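Local structure of antitoxin RnlB (Escherichia coli, 6Y2P) at residues A15-L26 with E47-N56. The protein is the labile antitoxin of a type II toxin-antitoxin system, inhibiting the endonuclease activity of its cognate toxin RnlA. Sequence-based numbering, arbitrary orientation.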
ATOM      1  N   ALA C  15      -5.066 -34.614 -22.022  1.00104.07           N
ATOM      2  CA  ALA C  15      -5.716 -34.692 -20.720  1.00103.06           C
ATOM      3  C   ALA C  15      -5.988 -33.286 -20.192  1.00 99.57           C
ATOM      4  O   ALA C  15      -5.325 -32.314 -20.569  1.00101.39           O
ATOM      5  CB  ALA C  15      -4.866 -35.482 -19.720  1.00103.44           C
ATOM      6  N   VAL C  16      -6.940 -33.208 -19.266  1.00 97.05           N
ATOM      7  CA  VAL C  16      -7.281 -31.977 -18.556  1.00 88.73           C
ATOM      8  C   VAL C  16      -7.174 -32.254 -17.062  1.00 89.68           C
ATOM      9  O   VAL C  16      -7.850 -33.150 -16.537  1.00102.52           O
ATOM     10  CB  VAL C  16      -8.693 -31.468 -18.894  1.00 87.02           C
ATOM     11  CG1 VAL C  16      -8.956 -30.184 -18.142  1.00 81.17           C
ATOM     12  CG2 VAL C  16      -8.872 -31.258 -20.373  1.00 83.71           C
ATOM     13  N   VAL C  17      -6.362 -31.469 -16.377  1.00 80.85           N
ATOM     14  CA  VAL C  17      -6.023 -31.667 -14.977  1.00 77.91           C
ATOM     15  C   VAL C  17      -6.566 -30.488 -14.199  1.00 82.69           C
ATOM     16  O   VAL C  17      -6.185 -29.339 -14.456  1.00 88.49           O
ATOM     17  CB  VAL C  17      -4.506 -31.753 -14.767  1.00 80.75           C
ATOM     18  CG1 VAL C  17      -4.202 -32.074 -13.321  1.00 86.20           C
ATOM     19  CG2 VAL C  17      -3.880 -32.771 -15.719  1.00 81.36           C
ATOM     20  N   MET C  18      -7.414 -30.767 -13.230  1.00 81.47           N
ATOM     21  CA  MET C  18      -8.050 -29.749 -12.416  1.00 73.13           C
ATOM     22  C   MET C  18      -7.552 -29.820 -10.971  1.00 78.69           C
ATOM     23  O   MET C  18      -7.423 -30.907 -10.404  1.00 85.00           O
ATOM     24  CB  MET C  18      -9.543 -29.964 -12.460  1.00 75.40           C
ATOM     25  CG  MET C  18     -10.283 -29.146 -11.482  1.00 88.54           C
ATOM     26  SD  MET C  18     -11.970 -29.150 -12.040  1.00 92.88           S
ATOM     27  CE  MET C  18     -12.870 -29.093 -10.507  1.00 86.17           C
ATOM     28  N   ALA C  19      -7.271 -28.670 -10.372  1.00 72.03           N
ATOM     29  CA  ALA C  19      -6.928 -28.651  -8.958  1.00 70.65           C
ATOM     30  C   ALA C  19      -8.180 -28.850  -8.094  1.00 81.88           C
ATOM     31  O   ALA C  19      -9.266 -28.348  -8.409  1.00 82.31           O
ATOM     32  CB  ALA C  19      -6.231 -27.345  -8.588  1.00 60.52           C
ATOM     33  N   THR C  20      -8.000 -29.556  -6.968  1.00 73.79           N
ATOM     34  CA  THR C  20      -9.075 -29.912  -6.044  1.00 72.97           C
ATOM     35  C   THR C  20      -9.043 -29.156  -4.714  1.00 68.33           C
ATOM     36  O   THR C  20      -9.843 -29.472  -3.831  1.00 80.55           O
ATOM     37  CB  THR C  20      -9.006 -31.421  -5.753  1.00 80.80           C
ATOM     38  OG1 THR C  20      -7.749 -31.725  -5.124  1.00 83.43           O
ATOM     39  CG2 THR C  20      -9.173 -32.262  -7.016  1.00 85.48           C
ATOM     40  N   GLY C  21      -8.253 -28.093  -4.601  1.00 66.08           N
ATOM     41  CA  GLY C  21      -8.096 -27.374  -3.343  1.00 67.25           C
ATOM     42  C   GLY C  21      -7.074 -26.263  -3.505  1.00 62.18           C
ATOM     43  O   GLY C  21      -6.709 -25.924  -4.628  1.00 55.98           O
ATOM     44  N   PHE C  22      -6.583 -25.692  -2.379  1.00 57.66           N
ATOM     45  CA  PHE C  22      -5.651 -24.555  -2.500  1.00 52.53           C
ATOM     46  C   PHE C  22      -4.242 -24.949  -2.960  1.00 58.83           C
ATOM     47  O   PHE C  22      -3.462 -24.063  -3.331  1.00 77.33           O
ATOM     48  CB  PHE C  22      -5.535 -23.781  -1.180  1.00 49.12           C
ATOM     49  CG  PHE C  22      -4.881 -24.574  -0.049  1.00 59.46           C
ATOM     50  CD1 PHE C  22      -5.642 -25.377   0.760  1.00 58.24           C
ATOM     51  CD2 PHE C  22      -3.501 -24.501   0.198  1.00 62.71           C
ATOM     52  CE1 PHE C  22      -5.069 -26.077   1.840  1.00 67.30           C
ATOM     53  CE2 PHE C  22      -2.908 -25.219   1.265  1.00 54.64           C
ATOM     54  CZ  PHE C  22      -3.703 -25.996   2.077  1.00 71.10           C
ATOM     55  N   GLU C  23      -3.865 -26.217  -2.888  1.00 60.63           N
ATOM     56  CA  GLU C  23      -2.549 -26.631  -3.348  1.00 65.39           C
ATOM     57  C   GLU C  23      -2.470 -26.658  -4.870  1.00 67.00           C
ATOM     58  O   GLU C  23      -3.405 -27.069  -5.554  1.00 82.98           O
ATOM     59  CB  GLU C  23      -2.194 -28.001  -2.770  1.00 74.63           C
ATOM     60  CG  GLU C  23      -1.993 -27.980  -1.252  1.00 84.62           C
ATOM     61  CD  GLU C  23      -1.944 -29.371  -0.654  1.00 98.67           C
ATOM     62  OE1 GLU C  23      -0.894 -29.745  -0.107  1.00105.66           O
ATOM     63  OE2 GLU C  23      -2.956 -30.095  -0.732  1.00105.44           O
ATOM     64  N   ASN C  24      -1.327 -26.252  -5.400  1.00 70.09           N
ATOM     65  CA  ASN C  24      -1.144 -26.214  -6.844  1.00 66.46           C
ATOM     66  C   ASN C  24      -0.739 -27.595  -7.367  1.00 69.44           C
ATOM     67  O   ASN C  24       0.334 -28.097  -6.993  1.00 58.45           O
ATOM     68  CB  ASN C  24      -0.086 -25.192  -7.209  1.00 50.08           C
ATOM     69  CG  ASN C  24      -0.225 -24.717  -8.632  1.00 59.49           C
ATOM     70  OD1 ASN C  24      -0.435 -25.536  -9.543  1.00 58.09           O
ATOM     71  ND2 ASN C  24      -0.110 -23.370  -8.853  1.00 64.94           N
ATOM     72  N   PRO C  25      -1.519 -28.209  -8.271  1.00 72.21           N
ATOM     73  CA  PRO C  25      -1.167 -29.563  -8.747  1.00 74.25           C
ATOM     74  C   PRO C  25       0.199 -29.642  -9.395  1.00 76.13           C
ATOM     75  O   PRO C  25       0.746 -30.744  -9.485  1.00 80.95           O
ATOM     76  CB  PRO C  25      -2.273 -29.903  -9.761  1.00 69.48           C
ATOM     77  CG  PRO C  25      -3.339 -28.923  -9.538  1.00 69.72           C
ATOM     78  CD  PRO C  25      -2.710 -27.676  -8.950  1.00 65.08           C
ATOM     79  N   LEU C  26       0.741 -28.530  -9.905  1.00 76.07           N
ATOM     80  CA  LEU C  26       2.038 -28.537 -10.587  1.00 76.20           C
ATOM     81  C   LEU C  26       3.225 -28.716  -9.635  1.00 80.61           C
ATOM     82  O   LEU C  26       4.364 -28.883 -10.099  1.00 84.29           O
ATOM     83  CB  LEU C  26       2.199 -27.253 -11.398  1.00 66.28           C
ATOM     84  CG  LEU C  26       1.258 -27.266 -12.601  1.00 67.09           C
ATOM     85  CD1 LEU C  26       1.121 -25.890 -13.232  1.00 63.96           C
ATOM     86  CD2 LEU C  26       1.687 -28.318 -13.629  1.00 61.79           C
ATOM     87  N   GLU C  47      -0.192 -32.084 -25.508  1.00108.97           N
ATOM     88  CA  GLU C  47      -0.379 -30.959 -24.601  1.00106.07           C
ATOM     89  C   GLU C  47      -1.382 -31.341 -23.525  1.00105.47           C
ATOM     90  O   GLU C  47      -2.339 -32.084 -23.767  1.00108.37           O
ATOM     91  CB  GLU C  47      -0.879 -29.692 -25.307  1.00112.71           C
ATOM     92  CG  GLU C  47       0.190 -28.914 -26.060  1.00127.83           C
ATOM     93  CD  GLU C  47      -0.226 -27.475 -26.353  1.00135.36           C
ATOM     94  OE1 GLU C  47       0.644 -26.684 -26.791  1.00139.43           O
ATOM     95  OE2 GLU C  47      -1.416 -27.136 -26.142  1.00131.93           O
ATOM     96  N   ILE C  48      -1.150 -30.788 -22.338  1.00 97.01           N
ATOM     97  CA  ILE C  48      -1.963 -30.987 -21.158  1.00 84.58           C
ATOM     98  C   ILE C  48      -2.469 -29.624 -20.744  1.00 83.98           C
ATOM     99  O   ILE C  48      -1.680 -28.678 -20.619  1.00 90.72           O
ATOM    100  CB  ILE C  48      -1.147 -31.636 -20.025  1.00 92.31           C
ATOM    101  CG1 ILE C  48      -0.499 -32.924 -20.516  1.00109.20           C
ATOM    102  CG2 ILE C  48      -2.006 -31.925 -18.804  1.00 79.56           C
ATOM    103  CD1 ILE C  48      -0.091 -33.832 -19.391  1.00112.76           C
ATOM    104  N   LEU C  49      -3.775 -29.506 -20.580  1.00 87.76           N
ATOM    105  CA  LEU C  49      -4.381 -28.320 -19.995  1.00 85.79           C
ATOM    106  C   LEU C  49      -4.602 -28.525 -18.496  1.00 87.74           C
ATOM    107  O   LEU C  49      -5.160 -29.545 -18.082  1.00 98.10           O
ATOM    108  CB  LEU C  49      -5.700 -28.015 -20.696  1.00 82.04           C
ATOM    109  CG  LEU C  49      -6.537 -26.932 -20.021  1.00 78.36           C
ATOM    110  CD1 LEU C  49      -5.732 -25.665 -20.018  1.00 79.18           C
ATOM    111  CD2 LEU C  49      -7.878 -26.771 -20.770  1.00 78.76           C
ATOM    112  N   PHE C  50      -4.180 -27.551 -17.695  1.00 83.20           N
ATOM    113  CA  PHE C  50      -4.372 -27.505 -16.250  1.00 74.91           C
ATOM    114  C   PHE C  50      -5.349 -26.376 -15.924  1.00 75.25           C
ATOM    115  O   PHE C  50      -5.133 -25.222 -16.342  1.00 77.74           O
ATOM    116  CB  PHE C  50      -3.055 -27.212 -15.508  1.00 72.04           C
ATOM    117  CG  PHE C  50      -2.167 -28.394 -15.322  1.00 73.52           C
ATOM    118  CD1 PHE C  50      -1.242 -28.736 -16.295  1.00 77.70           C
ATOM    119  CD2 PHE C  50      -2.216 -29.135 -14.155  1.00 74.96           C
ATOM    120  CE1 PHE C  50      -0.401 -29.816 -16.122  1.00 82.76           C
ATOM    121  CE2 PHE C  50      -1.388 -30.232 -13.965  1.00 77.56           C
ATOM    122  CZ  PHE C  50      -0.482 -30.579 -14.951  1.00 86.99           C
ATOM    123  N   ASP C  51      -6.393 -26.697 -15.160  1.00 64.74           N
ATOM    124  CA  ASP C  51      -7.274 -25.695 -14.555  1.00 67.66           C
ATOM    125  C   ASP C  51      -6.884 -25.492 -13.086  1.00 74.51           C
ATOM    126  O   ASP C  51      -7.059 -26.392 -12.261  1.00 87.96           O
ATOM    127  CB  ASP C  51      -8.735 -26.128 -14.670  1.00 72.95           C
ATOM    128  CG  ASP C  51      -9.682 -25.194 -13.937  1.00 75.01           C
ATOM    129  OD1 ASP C  51      -9.227 -24.156 -13.392  1.00 71.10           O
ATOM    130  OD2 ASP C  51     -10.890 -25.471 -13.938  1.00 76.27           O
ATOM    131  N   LEU C  52      -6.372 -24.315 -12.735  1.00 67.76           N
ATOM    132  CA  LEU C  52      -5.876 -24.131 -11.379  1.00 62.11           C
ATOM    133  C   LEU C  52      -6.812 -23.313 -10.492  1.00 67.39           C
ATOM    134  O   LEU C  52      -6.366 -22.789  -9.445  1.00 57.26           O
ATOM    135  CB  LEU C  52      -4.491 -23.494 -11.425  1.00 55.82           C
ATOM    136  CG  LEU C  52      -3.476 -24.099 -12.411  1.00 61.71           C
ATOM    137  CD1 LEU C  52      -2.185 -23.259 -12.487  1.00 58.94           C
ATOM    138  CD2 LEU C  52      -3.113 -25.517 -12.004  1.00 67.21           C
ATOM    139  N   LEU C  53      -8.112 -23.273 -10.834  1.00 63.10           N
ATOM    140  CA  LEU C  53      -9.055 -22.362 -10.176  1.00 63.12           C
ATOM    141  C   LEU C  53      -8.990 -22.460  -8.651  1.00 69.15           C
ATOM    142  O   LEU C  53      -8.907 -21.438  -7.957  1.00 72.77           O
ATOM    143  CB  LEU C  53     -10.479 -22.639 -10.647  1.00 64.71           C
ATOM    144  CG  LEU C  53     -11.522 -21.868  -9.825  1.00 60.60           C
ATOM    145  CD1 LEU C  53     -11.388 -20.416 -10.182  1.00 59.80           C
ATOM    146  CD2 LEU C  53     -12.968 -22.349  -9.985  1.00 63.76           C
ATOM    147  N   CYS C  54      -8.979 -23.682  -8.107  1.00 68.81           N
ATOM    148  CA  CYS C  54      -9.034 -23.780  -6.654  1.00 68.64           C
ATOM    149  C   CYS C  54      -7.708 -23.431  -5.983  1.00 67.94           C
ATOM    150  O   CYS C  54      -7.702 -23.064  -4.801  1.00 58.22           O
ATOM    151  CB  CYS C  54      -9.402 -25.211  -6.236  1.00 63.25           C
ATOM    152  SG  CYS C  54     -11.114 -25.735  -6.662  1.00 72.70           S
ATOM    153  N   ALA C  55      -6.626 -23.318  -6.738  1.00 61.17           N
ATOM    154  CA  ALA C  55      -5.417 -22.834  -6.110  1.00 61.34           C
ATOM    155  C   ALA C  55      -5.155 -21.376  -6.430  1.00 67.17           C
ATOM    156  O   ALA C  55      -4.577 -20.647  -5.610  1.00 59.25           O
ATOM    157  CB  ALA C  55      -4.225 -23.677  -6.566  1.00 66.93           C
ATOM    158  N   ASN C  56      -5.639 -20.934  -7.589  1.00 69.39           N
ATOM    159  CA  ASN C  56      -5.303 -19.637  -8.117  1.00 61.96           C
ATOM    160  C   ASN C  56      -6.451 -18.642  -8.123  1.00 59.49           C
ATOM    161  O   ASN C  56      -6.201 -17.448  -8.270  1.00 58.20           O
ATOM    162  CB  ASN C  56      -4.753 -19.837  -9.531  1.00 59.48           C
ATOM    163  CG  ASN C  56      -3.238 -20.116  -9.520  1.00 61.74           C
ATOM    164  OD1 ASN C  56      -2.592 -20.109  -8.447  1.00 58.22           O
ATOM    165  ND2 ASN C  56      -2.661 -20.321 -10.699  1.00 53.30           N
TER
HETATM  166  O   HOH W   1      -9.658 -26.401  -9.790  1.00 72.86           O
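Val17 and Phe50 sit at the middle of a parallel strand pair in which 15-19 runs beside 47-51 at 19°. Four backbone hydrogen bonds form the ladder: Leu49 N gives to Ala15 O, Asp51 N to Val17 O (2.7 Å), Val17 N donates to Leu49 O (2.8 Å) and Ala19 N to Asp51 O.

Apolar packing on the face bearing Val17, Ile48 and Phe50 centres on the phenyl ring. CG2 of Val17 lies over one ring face, 4.2 Å from the centroid, and CD2 of Leu26 over the opposite face at 3.6 Å, both as CH-pi contacts; CB of Pro25 reaches the ring edge. With CG anti to its own carbonyl carbon (chi1 -81°), Phe50 leans toward 15-26 and fits between these groups. Val17 CG2 also meets Ile48 CG2, while Leu52 CD2 packs on Pro25 CD at 3.8 Å and on the amide oxygen of Asn24. On the face bearing Met18 and Asp51, both side chains touch Leu94 of helix 88-99.

Polar side chains shape the turns beyond the strands. Asn24 OD1 accepts from Leu26 N in an Asx turn; Asp51 OD1 does likewise for Leu53 N (2.9 Å), met from above the carboxylate plane, and also forms a salt bridge with Arg62. Cys54 CB lies beside the backbone of Gly21, joining the turn after strand 15-19 to helix 53-56, and the methyl of Ala55 packs against the backbone of Phe22-Asn24.

Asn56 ND2 hydrogen-bonds to the backbone of a chain of another protein, and Asn24 ND2 does so weakly, so this end of the contact borders an interface. The paired strands, with helix 29-39 between them in sequence, form a beta-alpha-beta crossover unit within RnlB's mixed sheet.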